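Local coordinates for glycoside hydrolase family protein (Novosphingobium sp. PP1Y, PDB 6Q2F), which is an alpha-L-rhamnosidase, a glycoside hydrolase that probably cleaves terminal alpha-L-rhamnose from rhamnosylated substrates, at residues H101-M106 with K111-F116; K926-W931 with G948-P953. All coordinates share one frame; numbering follows the deposited sequence.

Interaction 1 (H101-M106 with K111-F116)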
ATOM      1  N   HIS A 101      26.353  12.306 -22.001  1.00 38.13           N
ATOM      2  CA  HIS A 101      25.378  13.390 -21.933  1.00 39.98           C
ATOM      3  C   HIS A 101      24.026  12.867 -21.456  1.00 43.35           C
ATOM      4  O   HIS A 101      23.523  11.855 -21.962  1.00 37.07           O
ATOM      5  CB  HIS A 101      25.225  14.083 -23.289  1.00 35.16           C
ATOM      6  CG  HIS A 101      24.919  13.143 -24.412  1.00 46.39           C
ATOM      7  ND1 HIS A 101      25.890  12.392 -25.040  1.00 47.76           N
ATOM      8  CD2 HIS A 101      23.750  12.838 -25.026  1.00 45.50           C
ATOM      9  CE1 HIS A 101      25.334  11.660 -25.989  1.00 50.31           C
ATOM     10  NE2 HIS A 101      24.035  11.910 -26.001  1.00 47.78           N
ATOM     11  N   ARG A 102      23.433  13.583 -20.505  1.00 42.15           N
ATOM     12  CA  ARG A 102      22.140  13.193 -19.970  1.00 38.09           C
ATOM     13  C   ARG A 102      21.064  13.322 -21.038  1.00 37.86           C
ATOM     14  O   ARG A 102      21.068  14.260 -21.842  1.00 36.25           O
ATOM     15  CB  ARG A 102      21.779  14.056 -18.758  1.00 36.97           C
ATOM     16  CG  ARG A 102      22.723  13.912 -17.553  1.00 33.51           C
ATOM     17  CD  ARG A 102      22.120  14.649 -16.356  1.00 36.99           C
ATOM     18  NE  ARG A 102      23.075  14.965 -15.287  1.00 38.30           N
ATOM     19  CZ  ARG A 102      23.256  14.234 -14.192  1.00 34.83           C
ATOM     20  NH1 ARG A 102      22.569  13.108 -13.994  1.00 30.72           N
ATOM     21  NH2 ARG A 102      24.129  14.633 -13.283  1.00 31.22           N
ATOM     22  N   LEU A 103      20.144  12.360 -21.052  1.00 33.90           N
ATOM     23  CA  LEU A 103      18.998  12.400 -21.948  1.00 34.95           C
ATOM     24  C   LEU A 103      17.840  13.039 -21.197  1.00 36.59           C
ATOM     25  O   LEU A 103      17.408  12.518 -20.167  1.00 33.92           O
ATOM     26  CB  LEU A 103      18.643  10.990 -22.423  1.00 30.80           C
ATOM     27  CG  LEU A 103      19.697  10.292 -23.294  1.00 36.85           C
ATOM     28  CD1 LEU A 103      19.338   8.856 -23.603  1.00 30.78           C
ATOM     29  CD2 LEU A 103      19.990  11.063 -24.556  1.00 41.62           C
ATOM     30  N   VAL A 104      17.354  14.175 -21.699  1.00 32.55           N
ATOM     31  CA  VAL A 104      16.311  14.936 -21.018  1.00 24.53           C
ATOM     32  C   VAL A 104      14.943  14.439 -21.474  1.00 27.78           C
ATOM     33  O   VAL A 104      14.668  14.342 -22.680  1.00 28.63           O
ATOM     34  CB  VAL A 104      16.481  16.442 -21.273  1.00 30.61           C
ATOM     35  CG1 VAL A 104      15.316  17.235 -20.669  1.00 29.05           C
ATOM     36  CG2 VAL A 104      17.815  16.897 -20.671  1.00 26.97           C
ATOM     37  N   TYR A 105      14.073  14.171 -20.504  1.00 25.31           N
ATOM     38  CA  TYR A 105      12.734  13.631 -20.726  1.00 24.97           C
ATOM     39  C   TYR A 105      12.006  14.299 -21.890  1.00 27.40           C
ATOM     40  O   TYR A 105      11.842  15.520 -21.909  1.00 27.74           O
ATOM     41  CB  TYR A 105      11.929  13.804 -19.438  1.00 25.14           C
ATOM     42  CG  TYR A 105      10.521  13.261 -19.510  1.00 27.81           C
ATOM     43  CD1 TYR A 105      10.283  11.901 -19.425  1.00 25.69           C
ATOM     44  CD2 TYR A 105       9.429  14.106 -19.616  1.00 24.66           C
ATOM     45  CE1 TYR A 105       8.982  11.385 -19.467  1.00 29.81           C
ATOM     46  CE2 TYR A 105       8.116  13.597 -19.634  1.00 26.15           C
ATOM     47  CZ  TYR A 105       7.926  12.243 -19.574  1.00 30.74           C
ATOM     48  OH  TYR A 105       6.662  11.740 -19.621  1.00 35.01           O
HETATM   49  N   MSE A 106      11.574  13.478 -22.849  1.00 33.13           N
HETATM   50  CA  MSE A 106      10.799  13.863 -24.028  1.00 26.80           C
HETATM   51  C   MSE A 106      11.528  14.706 -25.081  1.00 30.07           C
HETATM   52  O   MSE A 106      10.879  15.174 -26.000  1.00 33.15           O
HETATM   53  CB  MSE A 106       9.501  14.607 -23.635  1.00 22.18           C
HETATM   54  CG  MSE A 106       8.399  13.659 -23.079  1.00 22.73           C
HETATM   55 SE   MSE A 106       7.735  12.335 -24.366  1.00 33.50          SE
HETATM   56  CE  MSE A 106       7.035  10.979 -23.109  1.00 30.30           C
ATOM     57  N   LYS A 111      13.370  10.479 -26.592  1.00 26.21           N
ATOM     58  CA  LYS A 111      12.256   9.762 -27.201  1.00 29.38           C
ATOM     59  C   LYS A 111      12.755   8.606 -28.043  1.00 23.72           C
ATOM     60  O   LYS A 111      12.143   7.528 -28.053  1.00 27.66           O
ATOM     61  CB  LYS A 111      11.382  10.720 -28.022  1.00 22.57           C
ATOM     62  CG  LYS A 111      10.609  11.710 -27.148  1.00 27.47           C
ATOM     63  CD  LYS A 111       9.609  12.562 -27.925  1.00 30.88           C
ATOM     64  CE  LYS A 111      10.224  13.341 -29.080  1.00 31.27           C
ATOM     65  NZ  LYS A 111       9.127  14.090 -29.785  1.00 29.64           N
ATOM     66  N   ASP A 112      13.874   8.800 -28.735  1.00 27.77           N
ATOM     67  CA  ASP A 112      14.442   7.711 -29.518  1.00 29.43           C
ATOM     68  C   ASP A 112      14.932   6.585 -28.615  1.00 28.11           C
ATOM     69  O   ASP A 112      14.779   5.405 -28.952  1.00 28.94           O
ATOM     70  CB  ASP A 112      15.574   8.234 -30.395  1.00 33.07           C
ATOM     71  CG  ASP A 112      15.963   7.249 -31.474  1.00 39.34           C
ATOM     72  OD1 ASP A 112      15.050   6.781 -32.203  1.00 43.98           O
ATOM     73  OD2 ASP A 112      17.152   6.923 -31.579  1.00 45.64           O
ATOM     74  N   ALA A 113      15.486   6.923 -27.452  1.00 30.11           N
ATOM     75  CA  ALA A 113      15.838   5.884 -26.489  1.00 31.42           C
ATOM     76  C   ALA A 113      14.606   5.103 -26.048  1.00 32.40           C
ATOM     77  O   ALA A 113      14.621   3.872 -26.027  1.00 30.84           O
ATOM     78  CB  ALA A 113      16.544   6.495 -25.279  1.00 22.52           C
ATOM     79  N   PHE A 114      13.525   5.794 -25.708  1.00 25.85           N
ATOM     80  CA  PHE A 114      12.337   5.086 -25.248  1.00 26.12           C
ATOM     81  C   PHE A 114      11.736   4.246 -26.365  1.00 27.57           C
ATOM     82  O   PHE A 114      11.300   3.111 -26.129  1.00 26.59           O
ATOM     83  CB  PHE A 114      11.274   6.041 -24.685  1.00 21.87           C
ATOM     84  CG  PHE A 114      10.109   5.302 -24.094  1.00 28.84           C
ATOM     85  CD1 PHE A 114      10.160   4.863 -22.782  1.00 31.23           C
ATOM     86  CD2 PHE A 114       9.004   4.969 -24.866  1.00 29.98           C
ATOM     87  CE1 PHE A 114       9.111   4.131 -22.231  1.00 30.64           C
ATOM     88  CE2 PHE A 114       7.944   4.242 -24.317  1.00 27.55           C
ATOM     89  CZ  PHE A 114       8.004   3.822 -23.000  1.00 25.45           C
ATOM     90  N   ARG A 115      11.679   4.799 -27.576  1.00 28.05           N
ATOM     91  CA  ARG A 115      11.224   4.024 -28.723  1.00 26.44           C
ATOM     92  C   ARG A 115      12.038   2.748 -28.870  1.00 28.23           C
ATOM     93  O   ARG A 115      11.493   1.674 -29.140  1.00 25.17           O
ATOM     94  CB  ARG A 115      11.319   4.863 -30.002  1.00 23.24           C
ATOM     95  CG  ARG A 115      11.001   4.068 -31.265  1.00 32.86           C
ATOM     96  CD  ARG A 115      10.879   4.957 -32.493  1.00 32.20           C
ATOM     97  NE  ARG A 115       9.836   5.959 -32.319  1.00 44.71           N
ATOM     98  CZ  ARG A 115       9.373   6.742 -33.289  1.00 43.06           C
ATOM     99  NH1 ARG A 115       9.855   6.640 -34.519  1.00 38.64           N
ATOM    100  NH2 ARG A 115       8.422   7.624 -33.024  1.00 34.86           N
ATOM    101  N   PHE A 116      13.352   2.859 -28.710  1.00 24.20           N
ATOM    102  CA  PHE A 116      14.210   1.688 -28.766  1.00 22.90           C
ATOM    103  C   PHE A 116      13.863   0.697 -27.669  1.00 26.28           C
ATOM    104  O   PHE A 116      13.807  -0.508 -27.918  1.00 27.71           O
ATOM    105  CB  PHE A 116      15.662   2.115 -28.639  1.00 26.49           C
ATOM    106  CG  PHE A 116      16.625   0.980 -28.770  1.00 34.19           C
ATOM    107  CD1 PHE A 116      16.893   0.437 -30.017  1.00 26.00           C
ATOM    108  CD2 PHE A 116      17.262   0.456 -27.657  1.00 31.96           C
ATOM    109  CE1 PHE A 116      17.807  -0.610 -30.156  1.00 27.30           C
ATOM    110  CE2 PHE A 116      18.171  -0.596 -27.785  1.00 27.76           C
ATOM    111  CZ  PHE A 116      18.434  -1.131 -29.037  1.00 27.07           C
TER
HETATM  112  O   HOH W   1       8.255  15.992 -27.955  1.00 37.90           O

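Interaction 2 (K926-W931 with G948-P953)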
ATOM      1  N   LYS A 926      -7.996 -37.408  -3.704  1.00 33.30           N
ATOM      2  CA  LYS A 926      -6.812 -37.023  -4.463  1.00 33.08           C
ATOM      3  C   LYS A 926      -5.553 -37.511  -3.757  1.00 38.56           C
ATOM      4  O   LYS A 926      -5.461 -37.453  -2.530  1.00 40.55           O
ATOM      5  CB  LYS A 926      -6.754 -35.497  -4.649  1.00 29.80           C
ATOM      6  CG  LYS A 926      -7.925 -34.896  -5.448  1.00 28.44           C
ATOM      7  CD  LYS A 926      -7.772 -35.171  -6.951  1.00 32.53           C
ATOM      8  CE  LYS A 926      -8.732 -34.289  -7.777  1.00 36.90           C
ATOM      9  NZ  LYS A 926      -8.615 -34.530  -9.249  1.00 31.12           N
ATOM     10  N   GLN A 927      -4.565 -37.970  -4.518  1.00 36.72           N
ATOM     11  CA  GLN A 927      -3.310 -38.322  -3.876  1.00 35.95           C
ATOM     12  C   GLN A 927      -2.387 -37.123  -3.900  1.00 33.53           C
ATOM     13  O   GLN A 927      -2.012 -36.660  -4.987  1.00 31.34           O
ATOM     14  CB  GLN A 927      -2.648 -39.539  -4.500  1.00 46.51           C
ATOM     15  CG  GLN A 927      -2.410 -39.557  -5.969  1.00 58.52           C
ATOM     16  CD  GLN A 927      -1.525 -40.726  -6.321  1.00 65.71           C
ATOM     17  OE1 GLN A 927      -0.612 -41.051  -5.569  1.00 55.25           O
ATOM     18  NE2 GLN A 927      -1.816 -41.399  -7.432  1.00 77.58           N
ATOM     19  N   PRO A 928      -2.043 -36.570  -2.749  1.00 32.74           N
ATOM     20  CA  PRO A 928      -1.258 -35.336  -2.730  1.00 29.26           C
ATOM     21  C   PRO A 928       0.145 -35.588  -3.234  1.00 37.80           C
ATOM     22  O   PRO A 928       0.659 -36.700  -3.152  1.00 33.99           O
ATOM     23  CB  PRO A 928      -1.261 -34.935  -1.250  1.00 27.62           C
ATOM     24  CG  PRO A 928      -1.514 -36.215  -0.510  1.00 29.99           C
ATOM     25  CD  PRO A 928      -2.356 -37.067  -1.402  1.00 32.65           C
ATOM     26  N   GLU A 929       0.747 -34.538  -3.788  1.00 34.25           N
ATOM     27  CA  GLU A 929       2.161 -34.527  -4.127  1.00 39.40           C
ATOM     28  C   GLU A 929       2.742 -33.187  -3.711  1.00 38.61           C
ATOM     29  O   GLU A 929       2.052 -32.161  -3.749  1.00 31.75           O
ATOM     30  CB  GLU A 929       2.396 -34.733  -5.625  1.00 41.00           C
ATOM     31  CG  GLU A 929       2.149 -36.149  -6.119  1.00 35.79           C
ATOM     32  CD  GLU A 929       2.489 -36.311  -7.596  1.00 46.47           C
ATOM     33  OE1 GLU A 929       2.329 -35.327  -8.358  1.00 48.99           O
ATOM     34  OE2 GLU A 929       2.932 -37.414  -7.986  1.00 54.33           O
ATOM     35  N   LEU A 930       4.009 -33.204  -3.293  1.00 34.20           N
ATOM     36  CA  LEU A 930       4.726 -31.952  -3.076  1.00 32.56           C
ATOM     37  C   LEU A 930       5.315 -31.456  -4.386  1.00 37.05           C
ATOM     38  O   LEU A 930       5.986 -32.213  -5.097  1.00 41.73           O
ATOM     39  CB  LEU A 930       5.850 -32.113  -2.056  1.00 31.18           C
ATOM     40  CG  LEU A 930       5.487 -32.637  -0.680  1.00 36.15           C
ATOM     41  CD1 LEU A 930       6.737 -32.715   0.193  1.00 30.92           C
ATOM     42  CD2 LEU A 930       4.419 -31.771  -0.057  1.00 29.52           C
ATOM     43  N   TRP A 931       5.081 -30.180  -4.700  1.00 33.77           N
ATOM     44  CA  TRP A 931       5.710 -29.519  -5.837  1.00 27.31           C
ATOM     45  C   TRP A 931       6.687 -28.475  -5.325  1.00 29.13           C
ATOM     46  O   TRP A 931       6.330 -27.643  -4.493  1.00 31.98           O
ATOM     47  CB  TRP A 931       4.679 -28.860  -6.753  1.00 27.07           C
ATOM     48  CG  TRP A 931       3.802 -29.811  -7.487  1.00 29.12           C
ATOM     49  CD1 TRP A 931       3.386 -31.040  -7.064  1.00 33.99           C
ATOM     50  CD2 TRP A 931       3.222 -29.616  -8.788  1.00 31.43           C
ATOM     51  NE1 TRP A 931       2.587 -31.625  -8.021  1.00 33.50           N
ATOM     52  CE2 TRP A 931       2.467 -30.771  -9.085  1.00 30.97           C
ATOM     53  CE3 TRP A 931       3.284 -28.585  -9.735  1.00 27.34           C
ATOM     54  CZ2 TRP A 931       1.773 -30.923 -10.280  1.00 31.68           C
ATOM     55  CZ3 TRP A 931       2.589 -28.731 -10.926  1.00 28.66           C
ATOM     56  CH2 TRP A 931       1.840 -29.894 -11.189  1.00 31.75           C
ATOM     57  N   GLY A 948     -13.446 -36.918   5.575  1.00 35.99           N
ATOM     58  CA  GLY A 948     -13.586 -35.617   4.941  1.00 32.97           C
ATOM     59  C   GLY A 948     -12.310 -34.814   4.836  1.00 34.24           C
ATOM     60  O   GLY A 948     -12.353 -33.662   4.399  1.00 39.00           O
ATOM     61  N   GLU A 949     -11.168 -35.382   5.222  1.00 35.97           N
ATOM     62  CA  GLU A 949      -9.901 -34.671   5.165  1.00 30.98           C
ATOM     63  C   GLU A 949      -8.796 -35.614   4.713  1.00 34.60           C
ATOM     64  O   GLU A 949      -8.933 -36.834   4.765  1.00 36.33           O
ATOM     65  CB  GLU A 949      -9.529 -34.077   6.526  1.00 35.01           C
ATOM     66  CG  GLU A 949      -9.272 -35.189   7.545  1.00 46.13           C
ATOM     67  CD  GLU A 949      -8.717 -34.699   8.859  1.00 45.78           C
ATOM     68  OE1 GLU A 949      -8.466 -33.486   8.990  1.00 43.86           O
ATOM     69  OE2 GLU A 949      -8.541 -35.550   9.764  1.00 49.88           O
ATOM     70  N   THR A 950      -7.693 -35.025   4.272  1.00 38.21           N
ATOM     71  CA  THR A 950      -6.470 -35.751   3.976  1.00 37.67           C
ATOM     72  C   THR A 950      -5.419 -35.294   4.976  1.00 38.24           C
ATOM     73  O   THR A 950      -5.248 -34.092   5.189  1.00 29.85           O
ATOM     74  CB  THR A 950      -6.006 -35.496   2.539  1.00 35.66           C
ATOM     75  OG1 THR A 950      -7.021 -35.941   1.632  1.00 35.84           O
ATOM     76  CG2 THR A 950      -4.688 -36.247   2.238  1.00 32.47           C
ATOM     77  N   VAL A 951      -4.740 -36.239   5.589  1.00 32.52           N
ATOM     78  CA  VAL A 951      -3.700 -35.946   6.547  1.00 40.30           C
ATOM     79  C   VAL A 951      -2.363 -36.308   5.930  1.00 47.17           C
ATOM     80  O   VAL A 951      -2.172 -37.391   5.448  1.00 36.92           O
ATOM     81  CB  VAL A 951      -3.893 -36.683   7.865  1.00 42.53           C
ATOM     82  CG1 VAL A 951      -2.945 -36.173   8.900  1.00 40.62           C
ATOM     83  CG2 VAL A 951      -5.302 -36.526   8.351  1.00 36.65           C
ATOM     84  N   VAL A 952      -1.445 -35.363   5.930  1.00 43.04           N
ATOM     85  CA  VAL A 952      -0.161 -35.580   5.322  1.00 35.77           C
ATOM     86  C   VAL A 952       0.946 -35.258   6.261  1.00 40.26           C
ATOM     87  O   VAL A 952       0.981 -34.183   6.779  1.00 37.91           O
ATOM     88  CB  VAL A 952      -0.010 -34.683   4.098  1.00 41.25           C
ATOM     89  CG1 VAL A 952       1.297 -34.920   3.393  1.00 39.34           C
ATOM     90  CG2 VAL A 952      -1.155 -34.897   3.159  1.00 38.68           C
ATOM     91  N   PRO A 953       1.879 -36.159   6.491  1.00 34.83           N
ATOM     92  CA  PRO A 953       2.986 -35.806   7.372  1.00 35.05           C
ATOM     93  C   PRO A 953       3.967 -34.954   6.569  1.00 34.99           C
ATOM     94  O   PRO A 953       4.365 -35.347   5.514  1.00 41.53           O
ATOM     95  CB  PRO A 953       3.590 -37.139   7.738  1.00 36.48           C
ATOM     96  CG  PRO A 953       3.198 -38.042   6.653  1.00 39.96           C
ATOM     97  CD  PRO A 953       1.873 -37.581   6.165  1.00 40.11           C
TER
HETATM   98  O   HOH W   2      -7.394 -36.113  -1.254  1.00 31.61           O

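Interaction 1 (H101-M106 with K111-F116)
Met-106, the residue that reaches Lys-111 across this contact, lays its CG over one face of the Tyr-105 ring, 3.4 Å above the plane and shifted toward the rim. The same phenol ring meets Trp-110, at the start of the helix, edge-to-face. Met-106 is present as selenomethionine, and its CB bond points away from the helix. The chain nevertheless turns at chi2 (-64°), and SE comes to 4.0 Å from CD of Lys-111, with CG of the lysine equally near. The two side chains cross at about a right angle.

Lys-111 also runs past the backbone. Met-106 O is 3.5 Å from Lys-111 CD, and CG and CE flank the same oxygen as van der Waals neighbours, so the carbonyl lies against the methylene chain. A bend at chi3 (-56°) then carries the ammonium group onward. NZ donates to a water at 2.8 Å, and that water returns a weak bond of 3.4 Å to Met-106 O. The stronger polar partner of NZ is Asp-485, its salt bridge. Met-106 itself has a positive phi (69°), consistent with a chain turning sharply into the helix.

The second point of touch is apolar: Leu-103 CD1 rests 4.0 Å from Ala-113 CB, and the CB bonds of both residues point toward the other segment. The segments bury 166 Å² between them, both sides summed.

The loop leads from strand 85-91 of the parallel eight-stranded (beta/alpha)8 barrel into helix 108-124, and Met-106 in it touches Met-482 and Tyr-483 on helix 469-487. In the outer layer of the barrel, helix 108-124 packs on two others: Phe-114 meets Tyr-483 of helix 469-487 edge-to-face, and Ala-113 lies on Ile-71 of helix 68-81.

Interaction 2 (K926-W931 with G948-P953)
Thr-950 OG1 has two polar partners: it is hydrogen-bonded to Val-923 O and accepts a bond from a water 2.9 Å away. That water in turn accepts from Lys-926 N at 2.8 Å, so a single solvent molecule bridges the backbone of one strand to the side chain of the other. With chi1 at -61°, OG1 sits beside the backbone N of Thr-950 and CG2 lies anti to it; hydroxyl and methyl therefore serve different partners.

The two strands are not paired with each other. Each is bonded to 937-946 in an antiparallel meander, so they flank that strand, and side chains of Pro-928, Thr-950 and Val-952 meet past it, CA of Pro-928 and CA of Val-952 being 8.1 Å apart.

Pro-928 carries the apolar contact chiefly through CG. This atom, at the far side of the proline ring from CA, faces the methyl CG2 of Thr-950 at 4.2 Å. It also lies 3.9 Å from Val-952 CG2, the proline ring and the valine side chain passing alongside one another and pointing opposite ways. All three residues are buried. Tyr-943 and Phe-966 pack against Pro-928, and Phe-921 against Val-952.

Overall arrangement
Interactions 1 and 2 share no helix, strand or sheet: their centres lie 54 Å apart and their nearest atoms about 35 Å. They follow one another along the chain, interaction 1 closing long before interaction 2 opens. Interaction 1 belongs to the (beta/alpha)8 barrel, on the loop-to-helix connection after its second strand; the same barrel supplies sodium ligands such as Asp-503, Glu-583 and Glu-644 from later strands or just beyond them. Interaction 2 belongs to the curled antiparallel sheet that begins at strand 729-730, well after the last barrel strand. Together they sample separate structural modules of one large multidomain chain, their centres lying 31 Å (interaction 1) and 35 Å (interaction 2) from its centre.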